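Local coordinates for amicyanin (Paracoccus versutus, PDB 1ID2), which carries electrons as a type 1 blue copper protein of the plastocyanin/azurin family, using a single copper ion held in a beta barrel, at residues Ile26-Ala40 with Phe92-Glu106. Sequence-based numbering, arbitrary orientation.
Sequences IEKMKYLTPEVTIKA and FCTPHPFMRGKVIVE. With CU (copper (II) ion), chain D.
Met99 packs at about a right angle against Tyr31, its CE lying 4.1 Å from the ring centroid and 10° off the normal, a CH-pi contact over the face. Its CG, anti to the carbonyl carbon, carries the chain toward copper, and the bend at chi3 (74°) turns CE back to Ile26, meeting CG2 at 3.7 Å. Cys93 SG and His96 ND1 bind the metal at 2.0 and 2.2 Å; His54 ND1 is the third close ligand, and Met99 SD, 2.9 Å from the copper ion, takes the long axial position characteristic of cupredoxins. Met29 CE lies over one face of the His96 ring, a CH-pi contact 5° off its normal, with Pro95 over the opposite face, and touches the edge of Phe98. Tyr31 OH approaches Cys93 CB to 3.4 Å, but its hydrogen bond goes to Asn55 O.

Beyond this packed end, strands 35-38 and 100-105 run parallel, joined by backbone bonds such as Ile104 N to Val36 O (2.8 Å). The face bearing Glu35, Thr37, Lys102 and Ile104 is looser and more solvent-accessible: Glu35 CG rests on Ile104 CD1 at 3.5 Å, while Lys102 NZ pairs with Asp90. On the other face Ile38, Val103 and Val105 are buried, with Val36 at the margin beside Val103; Val44 of strand 43-48 and Phe83 of strand 77-83 pack on Ile38 and Val103, and strand 87-92 flanks 100-105 antiparallel, opposite 35-38.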
ATOM      1  N   ILE A  26       1.332  -0.365  -9.865  1.00 13.82           N
ATOM      2  CA  ILE A  26       0.804  -1.703 -10.045  1.00 20.33           C
ATOM      3  C   ILE A  26       0.464  -1.939 -11.516  1.00 22.14           C
ATOM      4  O   ILE A  26      -0.447  -1.307 -12.052  1.00 10.95           O
ATOM      5  CB  ILE A  26      -0.464  -1.930  -9.170  1.00 13.06           C
ATOM      6  CG1 ILE A  26      -0.219  -1.455  -7.723  1.00  2.00           C
ATOM      7  CG2 ILE A  26      -0.819  -3.407  -9.179  1.00  7.00           C
ATOM      8  CD1 ILE A  26      -1.481  -1.295  -6.880  1.00 11.50           C
ATOM      9  N   GLU A  27       1.182  -2.863 -12.155  1.00 17.59           N
ATOM     10  CA  GLU A  27       0.940  -3.193 -13.554  1.00 16.75           C
ATOM     11  C   GLU A  27       1.162  -4.664 -13.739  1.00 10.78           C
ATOM     12  O   GLU A  27       2.083  -5.234 -13.163  1.00 16.31           O
ATOM     13  CB  GLU A  27       1.902  -2.462 -14.492  1.00 20.14           C
ATOM     14  CG  GLU A  27       1.356  -1.249 -15.195  1.00 47.66           C
ATOM     15  CD  GLU A  27       0.226  -1.559 -16.150  1.00 16.35           C
ATOM     16  OE1 GLU A  27       0.474  -1.996 -17.286  1.00 32.36           O
ATOM     17  OE2 GLU A  27      -0.913  -1.222 -15.810  1.00 33.13           O
ATOM     18  N   LYS A  28       0.356  -5.239 -14.624  1.00  9.26           N
ATOM     19  CA  LYS A  28       0.456  -6.628 -15.045  1.00 14.68           C
ATOM     20  C   LYS A  28       0.591  -7.618 -13.888  1.00 12.91           C
ATOM     21  O   LYS A  28       1.417  -8.527 -13.897  1.00 15.07           O
ATOM     22  CB  LYS A  28       1.559  -6.760 -16.102  1.00 14.06           C
ATOM     23  CG  LYS A  28       1.546  -5.578 -17.148  1.00 45.85           C
ATOM     24  CD  LYS A  28       0.544  -5.704 -18.360  1.00 37.93           C
ATOM     25  CE  LYS A  28      -0.934  -5.926 -17.957  1.00 59.64           C
ATOM     26  NZ  LYS A  28      -1.807  -4.704 -17.734  1.00 30.69           N
ATOM     27  N   MET A  29      -0.373  -7.501 -12.977  1.00 17.70           N
ATOM     28  CA  MET A  29      -0.509  -8.353 -11.815  1.00  9.95           C
ATOM     29  C   MET A  29       0.738  -8.361 -10.940  1.00 21.20           C
ATOM     30  O   MET A  29       0.966  -9.328 -10.213  1.00 25.78           O
ATOM     31  CB  MET A  29      -0.860  -9.784 -12.238  1.00  9.87           C
ATOM     32  CG  MET A  29      -2.039  -9.877 -13.186  1.00  4.25           C
ATOM     33  SD  MET A  29      -3.592  -9.349 -12.513  1.00 17.95           S
ATOM     34  CE  MET A  29      -4.169 -10.816 -11.653  1.00 10.83           C
ATOM     35  N   LYS A  30       1.474  -7.251 -10.927  1.00 16.79           N
ATOM     36  CA  LYS A  30       2.688  -7.112 -10.108  1.00 17.10           C
ATOM     37  C   LYS A  30       2.648  -5.767  -9.403  1.00 22.41           C
ATOM     38  O   LYS A  30       2.237  -4.770  -9.989  1.00  9.72           O
ATOM     39  CB  LYS A  30       3.943  -7.101 -10.985  1.00 28.50           C
ATOM     40  CG  LYS A  30       4.384  -8.428 -11.556  1.00 42.80           C
ATOM     41  CD  LYS A  30       5.283  -8.224 -12.779  1.00 54.41           C
ATOM     42  CE  LYS A  30       6.628  -7.604 -12.421  1.00 69.66           C
ATOM     43  NZ  LYS A  30       7.429  -7.260 -13.635  1.00 83.96           N
ATOM     44  N   TYR A  31       3.216  -5.719  -8.208  1.00  8.29           N
ATOM     45  CA  TYR A  31       3.626  -4.459  -7.611  1.00 13.11           C
ATOM     46  C   TYR A  31       4.963  -4.196  -8.224  1.00 10.45           C
ATOM     47  O   TYR A  31       5.858  -5.030  -8.104  1.00 18.53           O
ATOM     48  CB  TYR A  31       3.817  -4.602  -6.101  1.00 10.76           C
ATOM     49  CG  TYR A  31       2.544  -4.884  -5.389  1.00  8.78           C
ATOM     50  CD1 TYR A  31       1.533  -3.917  -5.319  1.00  2.00           C
ATOM     51  CD2 TYR A  31       2.320  -6.125  -4.815  1.00  3.89           C
ATOM     52  CE1 TYR A  31       0.329  -4.182  -4.680  1.00  4.29           C
ATOM     53  CE2 TYR A  31       1.120  -6.402  -4.184  1.00  3.17           C
ATOM     54  CZ  TYR A  31       0.133  -5.440  -4.107  1.00 14.87           C
ATOM     55  OH  TYR A  31      -1.004  -5.736  -3.384  1.00 14.30           O
ATOM     56  N   LEU A  32       5.148  -2.999  -8.764  1.00 20.95           N
ATOM     57  CA  LEU A  32       6.311  -2.749  -9.595  1.00 18.60           C
ATOM     58  C   LEU A  32       7.554  -2.456  -8.768  1.00 43.76           C
ATOM     59  O   LEU A  32       8.670  -2.654  -9.233  1.00 29.29           O
ATOM     60  CB  LEU A  32       6.032  -1.615 -10.588  1.00 15.01           C
ATOM     61  CG  LEU A  32       4.999  -1.936 -11.679  1.00 18.83           C
ATOM     62  CD1 LEU A  32       5.104  -0.897 -12.795  1.00 14.82           C
ATOM     63  CD2 LEU A  32       5.209  -3.344 -12.226  1.00 17.20           C
ATOM     64  N   THR A  33       7.365  -2.080  -7.512  1.00 17.84           N
ATOM     65  CA  THR A  33       8.491  -1.894  -6.622  1.00  6.60           C
ATOM     66  C   THR A  33       8.225  -2.783  -5.430  1.00 20.39           C
ATOM     67  O   THR A  33       7.512  -2.395  -4.509  1.00 27.60           O
ATOM     68  CB  THR A  33       8.610  -0.434  -6.134  1.00 24.11           C
ATOM     69  OG1 THR A  33       8.462   0.470  -7.237  1.00 23.04           O
ATOM     70  CG2 THR A  33       9.948  -0.218  -5.485  1.00 20.02           C
ATOM     71  N   PRO A  34       8.787  -3.999  -5.435  1.00 29.73           N
ATOM     72  CA  PRO A  34       8.437  -5.068  -4.479  1.00 36.68           C
ATOM     73  C   PRO A  34       8.995  -4.850  -3.065  1.00 27.13           C
ATOM     74  O   PRO A  34       8.547  -5.469  -2.098  1.00 33.17           O
ATOM     75  CB  PRO A  34       9.018  -6.331  -5.121  1.00 18.49           C
ATOM     76  CG  PRO A  34       9.351  -5.927  -6.546  1.00 38.77           C
ATOM     77  CD  PRO A  34       9.718  -4.481  -6.463  1.00 26.57           C
ATOM     78  N   GLU A  35       9.957  -3.945  -2.949  1.00 22.97           N
ATOM     79  CA  GLU A  35      10.560  -3.643  -1.672  1.00 28.81           C
ATOM     80  C   GLU A  35      10.902  -2.166  -1.660  1.00 20.71           C
ATOM     81  O   GLU A  35      11.692  -1.706  -2.498  1.00 22.51           O
ATOM     82  CB  GLU A  35      11.823  -4.460  -1.533  1.00 33.49           C
ATOM     83  CG  GLU A  35      12.295  -4.668  -0.132  1.00 45.46           C
ATOM     84  CD  GLU A  35      13.443  -5.646  -0.094  1.00 63.97           C
ATOM     85  OE1 GLU A  35      13.192  -6.850  -0.344  1.00 53.48           O
ATOM     86  OE2 GLU A  35      14.602  -5.194   0.070  1.00 43.66           O
ATOM     87  N   VAL A  36      10.223  -1.410  -0.804  1.00 25.90           N
ATOM     88  CA  VAL A  36      10.450   0.033  -0.704  1.00 25.28           C
ATOM     89  C   VAL A  36      10.845   0.348   0.735  1.00 18.09           C
ATOM     90  O   VAL A  36      10.469  -0.371   1.648  1.00 23.15           O
ATOM     91  CB  VAL A  36       9.178   0.878  -1.165  1.00 21.65           C
ATOM     92  CG1 VAL A  36       7.971   0.565  -0.346  1.00 15.58           C
ATOM     93  CG2 VAL A  36       9.456   2.341  -1.058  1.00 55.48           C
ATOM     94  N   THR A  37      11.790   1.258   0.916  1.00 16.77           N
ATOM     95  CA  THR A  37      12.198   1.611   2.265  1.00 40.69           C
ATOM     96  C   THR A  37      12.182   3.131   2.531  1.00 28.76           C
ATOM     97  O   THR A  37      12.495   3.935   1.647  1.00 30.93           O
ATOM     98  CB  THR A  37      13.552   0.890   2.646  1.00 26.17           C
ATOM     99  OG1 THR A  37      14.368   1.722   3.468  1.00 32.06           O
ATOM    100  CG2 THR A  37      14.319   0.463   1.422  1.00 19.99           C
ATOM    101  N   ILE A  38      11.439   3.471   3.580  1.00 27.22           N
ATOM    102  CA  ILE A  38      11.146   4.846   3.980  1.00 25.93           C
ATOM    103  C   ILE A  38      11.529   4.985   5.455  1.00 24.80           C
ATOM    104  O   ILE A  38      11.814   3.991   6.129  1.00 21.50           O
ATOM    105  CB  ILE A  38       9.625   5.164   3.852  1.00 21.59           C
ATOM    106  CG1 ILE A  38       8.789   4.150   4.656  1.00 11.20           C
ATOM    107  CG2 ILE A  38       9.225   5.133   2.429  1.00 16.05           C
ATOM    108  CD1 ILE A  38       7.316   4.461   4.779  1.00  8.95           C
ATOM    109  N   LYS A  39      11.379   6.187   5.991  1.00 33.08           N
ATOM    110  CA  LYS A  39      11.537   6.404   7.427  1.00 27.95           C
ATOM    111  C   LYS A  39      10.158   6.487   8.077  1.00 23.46           C
ATOM    112  O   LYS A  39       9.172   6.792   7.392  1.00 26.53           O
ATOM    113  CB  LYS A  39      12.327   7.693   7.668  1.00 27.81           C
ATOM    114  CG  LYS A  39      13.804   7.572   7.328  1.00 37.83           C
ATOM    115  CD  LYS A  39      14.346   8.861   6.745  1.00 63.21           C
ATOM    116  CE  LYS A  39      13.904   9.064   5.296  1.00 95.31           C
ATOM    117  NZ  LYS A  39      14.597   8.150   4.336  1.00 97.91           N
ATOM    118  N   ALA A  40      10.066   6.123   9.359  1.00 23.60           N
ATOM    119  CA  ALA A  40       8.801   6.196  10.103  1.00 26.57           C
ATOM    120  C   ALA A  40       8.229   7.580   9.937  1.00 32.44           C
ATOM    121  O   ALA A  40       8.984   8.552   9.864  1.00 25.66           O
ATOM    122  CB  ALA A  40       9.024   5.919  11.572  1.00 27.62           C
ATOM    123  N   PHE A  92      -0.031  -8.010   0.519  1.00 13.65           N
ATOM    124  CA  PHE A  92      -0.411  -8.812  -0.615  1.00  6.85           C
ATOM    125  C   PHE A  92      -1.745  -8.244  -1.092  1.00  6.93           C
ATOM    126  O   PHE A  92      -2.315  -7.349  -0.459  1.00  5.52           O
ATOM    127  CB  PHE A  92      -0.548 -10.298  -0.196  1.00  3.33           C
ATOM    128  CG  PHE A  92      -1.558 -10.526   0.897  1.00  6.79           C
ATOM    129  CD1 PHE A  92      -1.241 -10.239   2.219  1.00  5.44           C
ATOM    130  CD2 PHE A  92      -2.863 -10.899   0.594  1.00  9.07           C
ATOM    131  CE1 PHE A  92      -2.204 -10.299   3.209  1.00  4.75           C
ATOM    132  CE2 PHE A  92      -3.837 -10.963   1.594  1.00 22.35           C
ATOM    133  CZ  PHE A  92      -3.494 -10.650   2.914  1.00  6.01           C
ATOM    134  N   CYS A  93      -2.206  -8.716  -2.241  1.00 15.10           N
ATOM    135  CA  CYS A  93      -3.444  -8.244  -2.820  1.00 20.77           C
ATOM    136  C   CYS A  93      -4.464  -9.307  -2.522  1.00 13.91           C
ATOM    137  O   CYS A  93      -4.201 -10.484  -2.716  1.00 13.89           O
ATOM    138  CB  CYS A  93      -3.275  -8.054  -4.333  1.00 10.20           C
ATOM    139  SG  CYS A  93      -4.797  -7.602  -5.119  1.00 11.25           S
ATOM    140  N   THR A  94      -5.548  -8.906  -1.883  1.00  7.82           N
ATOM    141  CA  THR A  94      -6.482  -9.831  -1.271  1.00 11.11           C
ATOM    142  C   THR A  94      -7.014 -10.891  -2.234  1.00 29.35           C
ATOM    143  O   THR A  94      -7.008 -12.072  -1.919  1.00 16.85           O
ATOM    144  CB  THR A  94      -7.662  -9.055  -0.637  1.00 10.87           C
ATOM    145  OG1 THR A  94      -7.172  -8.264   0.447  1.00 16.90           O
ATOM    146  CG2 THR A  94      -8.735 -10.009  -0.119  1.00  9.18           C
ATOM    147  N   PRO A  95      -7.484 -10.484  -3.424  1.00 15.82           N
ATOM    148  CA  PRO A  95      -7.972 -11.509  -4.345  1.00 21.12           C
ATOM    149  C   PRO A  95      -6.866 -12.202  -5.174  1.00 19.55           C
ATOM    150  O   PRO A  95      -7.104 -13.244  -5.795  1.00 35.99           O
ATOM    151  CB  PRO A  95      -8.954 -10.734  -5.215  1.00 13.13           C
ATOM    152  CG  PRO A  95      -8.341  -9.376  -5.278  1.00 17.56           C
ATOM    153  CD  PRO A  95      -7.832  -9.131  -3.892  1.00 20.00           C
ATOM    154  N   HIS A  96      -5.647 -11.666  -5.098  1.00 13.53           N
ATOM    155  CA  HIS A  96      -4.501 -12.157  -5.865  1.00 10.09           C
ATOM    156  C   HIS A  96      -3.304 -12.296  -4.940  1.00  6.85           C
ATOM    157  O   HIS A  96      -2.346 -11.512  -5.028  1.00 14.97           O
ATOM    158  CB  HIS A  96      -4.157 -11.158  -6.982  1.00 14.42           C
ATOM    159  CG  HIS A  96      -5.343 -10.704  -7.786  1.00 18.06           C
ATOM    160  ND1 HIS A  96      -5.577  -9.367  -8.029  1.00 20.00           N
ATOM    161  CD2 HIS A  96      -6.364 -11.437  -8.299  1.00 27.49           C
ATOM    162  CE1 HIS A  96      -6.726  -9.318  -8.673  1.00 20.61           C
ATOM    163  NE2 HIS A  96      -7.247 -10.545  -8.853  1.00 17.78           N
ATOM    164  N   PRO A  97      -3.345 -13.277  -4.012  1.00 13.56           N
ATOM    165  CA  PRO A  97      -2.363 -13.378  -2.929  1.00 15.18           C
ATOM    166  C   PRO A  97      -0.950 -13.738  -3.406  1.00 15.44           C
ATOM    167  O   PRO A  97      -0.010 -13.736  -2.630  1.00 19.84           O
ATOM    168  CB  PRO A  97      -2.934 -14.473  -2.031  1.00 23.77           C
ATOM    169  CG  PRO A  97      -4.262 -14.840  -2.630  1.00 29.03           C
ATOM    170  CD  PRO A  97      -4.216 -14.462  -4.037  1.00 17.13           C
ATOM    171  N   PHE A  98      -0.812 -14.074  -4.677  1.00 11.85           N
ATOM    172  CA  PHE A  98       0.494 -14.294  -5.249  1.00  6.98           C
ATOM    173  C   PHE A  98       1.184 -12.969  -5.480  1.00  9.16           C
ATOM    174  O   PHE A  98       2.372 -12.946  -5.799  1.00 18.76           O
ATOM    175  CB  PHE A  98       0.370 -15.039  -6.574  1.00  5.95           C
ATOM    176  CG  PHE A  98      -0.607 -14.411  -7.532  1.00  8.30           C
ATOM    177  CD1 PHE A  98      -0.188 -13.438  -8.429  1.00  9.05           C
ATOM    178  CD2 PHE A  98      -1.940 -14.787  -7.531  1.00 10.61           C
ATOM    179  CE1 PHE A  98      -1.075 -12.847  -9.304  1.00  7.31           C
ATOM    180  CE2 PHE A  98      -2.846 -14.206  -8.433  1.00 13.54           C
ATOM    181  CZ  PHE A  98      -2.408 -13.240  -9.315  1.00 11.67           C
ATOM    182  N   MET A  99       0.398 -11.891  -5.513  1.00 17.90           N
ATOM    183  CA  MET A  99       0.937 -10.515  -5.507  1.00 21.46           C
ATOM    184  C   MET A  99       1.335 -10.106  -4.083  1.00  5.46           C
ATOM    185  O   MET A  99       0.495 -10.031  -3.195  1.00 10.17           O
ATOM    186  CB  MET A  99      -0.096  -9.503  -6.025  1.00 21.13           C
ATOM    187  CG  MET A  99      -0.424  -9.582  -7.509  1.00 17.87           C
ATOM    188  SD  MET A  99      -1.714  -8.385  -7.948  1.00 19.84           S
ATOM    189  CE  MET A  99      -0.735  -6.850  -7.884  1.00  6.27           C
ATOM    190  N   ARG A 100       2.616  -9.819  -3.894  1.00  8.71           N
ATOM    191  CA  ARG A 100       3.174  -9.541  -2.587  1.00 14.04           C
ATOM    192  C   ARG A 100       4.172  -8.407  -2.740  1.00 16.54           C
ATOM    193  O   ARG A 100       4.827  -8.288  -3.773  1.00 22.58           O
ATOM    194  CB  ARG A 100       3.935 -10.758  -2.078  1.00 36.89           C
ATOM    195  CG  ARG A 100       3.099 -11.966  -1.850  1.00 27.07           C
ATOM    196  CD  ARG A 100       3.982 -13.161  -1.676  1.00 27.36           C
ATOM    197  NE  ARG A 100       3.261 -14.369  -2.044  1.00 58.93           N
ATOM    198  CZ  ARG A 100       2.740 -15.228  -1.179  1.00 38.83           C
ATOM    199  NH1 ARG A 100       2.876 -15.038   0.130  1.00109.90           N
ATOM    200  NH2 ARG A 100       1.949 -16.194  -1.621  1.00 26.41           N
ATOM    201  N   GLY A 101       4.402  -7.677  -1.659  1.00  9.91           N
ATOM    202  CA  GLY A 101       5.508  -6.730  -1.638  1.00  7.77           C
ATOM    203  C   GLY A 101       5.863  -6.458  -0.191  1.00 12.72           C
ATOM    204  O   GLY A 101       5.205  -6.981   0.731  1.00  9.25           O
ATOM    205  N   LYS A 102       6.815  -5.559   0.027  1.00 14.86           N
ATOM    206  CA  LYS A 102       7.113  -5.155   1.381  1.00 16.90           C
ATOM    207  C   LYS A 102       7.612  -3.733   1.534  1.00 18.34           C
ATOM    208  O   LYS A 102       8.242  -3.166   0.626  1.00 15.55           O
ATOM    209  CB  LYS A 102       8.092  -6.137   2.014  1.00 29.66           C
ATOM    210  CG  LYS A 102       9.540  -5.868   1.759  1.00 25.78           C
ATOM    211  CD  LYS A 102      10.339  -6.126   3.039  1.00 50.90           C
ATOM    212  CE  LYS A 102      10.740  -7.591   3.211  1.00 21.55           C
ATOM    213  NZ  LYS A 102       9.609  -8.565   3.279  1.00 52.90           N
ATOM    214  N   VAL A 103       7.292  -3.161   2.690  1.00 22.05           N
ATOM    215  CA  VAL A 103       7.767  -1.845   3.078  1.00 30.95           C
ATOM    216  C   VAL A 103       8.701  -1.983   4.279  1.00 11.67           C
ATOM    217  O   VAL A 103       8.345  -2.573   5.291  1.00 12.45           O
ATOM    218  CB  VAL A 103       6.578  -0.896   3.433  1.00 20.59           C
ATOM    219  CG1 VAL A 103       7.080   0.542   3.637  1.00  8.50           C
ATOM    220  CG2 VAL A 103       5.543  -0.920   2.314  1.00 15.01           C
ATOM    221  N   ILE A 104       9.909  -1.465   4.122  1.00 12.60           N
ATOM    222  CA  ILE A 104      10.879  -1.408   5.191  1.00 39.67           C
ATOM    223  C   ILE A 104      10.899  -0.001   5.748  1.00 17.55           C
ATOM    224  O   ILE A 104      11.131   0.964   5.017  1.00 17.70           O
ATOM    225  CB  ILE A 104      12.272  -1.755   4.674  1.00 33.46           C
ATOM    226  CG1 ILE A 104      12.237  -3.144   4.037  1.00 10.78           C
ATOM    227  CG2 ILE A 104      13.309  -1.647   5.803  1.00 33.45           C
ATOM    228  CD1 ILE A 104      13.146  -3.233   2.890  1.00 13.19           C
ATOM    229  N   VAL A 105      10.510   0.112   7.008  1.00 34.24           N
ATOM    230  CA  VAL A 105      10.463   1.386   7.696  1.00 17.42           C
ATOM    231  C   VAL A 105      11.604   1.452   8.698  1.00 19.75           C
ATOM    232  O   VAL A 105      11.788   0.551   9.519  1.00 35.58           O
ATOM    233  CB  VAL A 105       9.122   1.576   8.432  1.00 15.25           C
ATOM    234  CG1 VAL A 105       9.012   2.987   8.917  1.00 14.38           C
ATOM    235  CG2 VAL A 105       7.964   1.289   7.502  1.00 11.78           C
ATOM    236  N   GLU A 106      12.331   2.550   8.675  1.00 34.96           N
ATOM    237  CA  GLU A 106      13.416   2.730   9.612  1.00 59.58           C
ATOM    238  C   GLU A 106      13.446   4.151  10.176  1.00 16.61           C
ATOM    239  O   GLU A 106      14.542   4.683  10.447  1.00 83.01           O
ATOM    240  CB  GLU A 106      14.724   2.369   8.921  1.00 45.41           C
ATOM    241  CG  GLU A 106      14.722   2.614   7.438  1.00 44.06           C
ATOM    242  CD  GLU A 106      16.107   2.565   6.857  1.00 77.61           C
ATOM    243  OE1 GLU A 106      16.697   1.454   6.808  1.00 62.20           O
ATOM    244  OE2 GLU A 106      16.610   3.652   6.483  1.00 82.57           O
ATOM    245  OXT GLU A 106      12.353   4.697  10.425  1.00 40.23           O
TER
HETATM  246 CU    CU D 107      -4.398  -7.741  -7.117  1.00 21.77          CU
HETATM  247  O   HOH W   1       4.113  -8.366  -7.027  1.00 10.01           O
HETATM  248  O   HOH W   2       6.739  -2.406  -1.977  1.00 16.98           O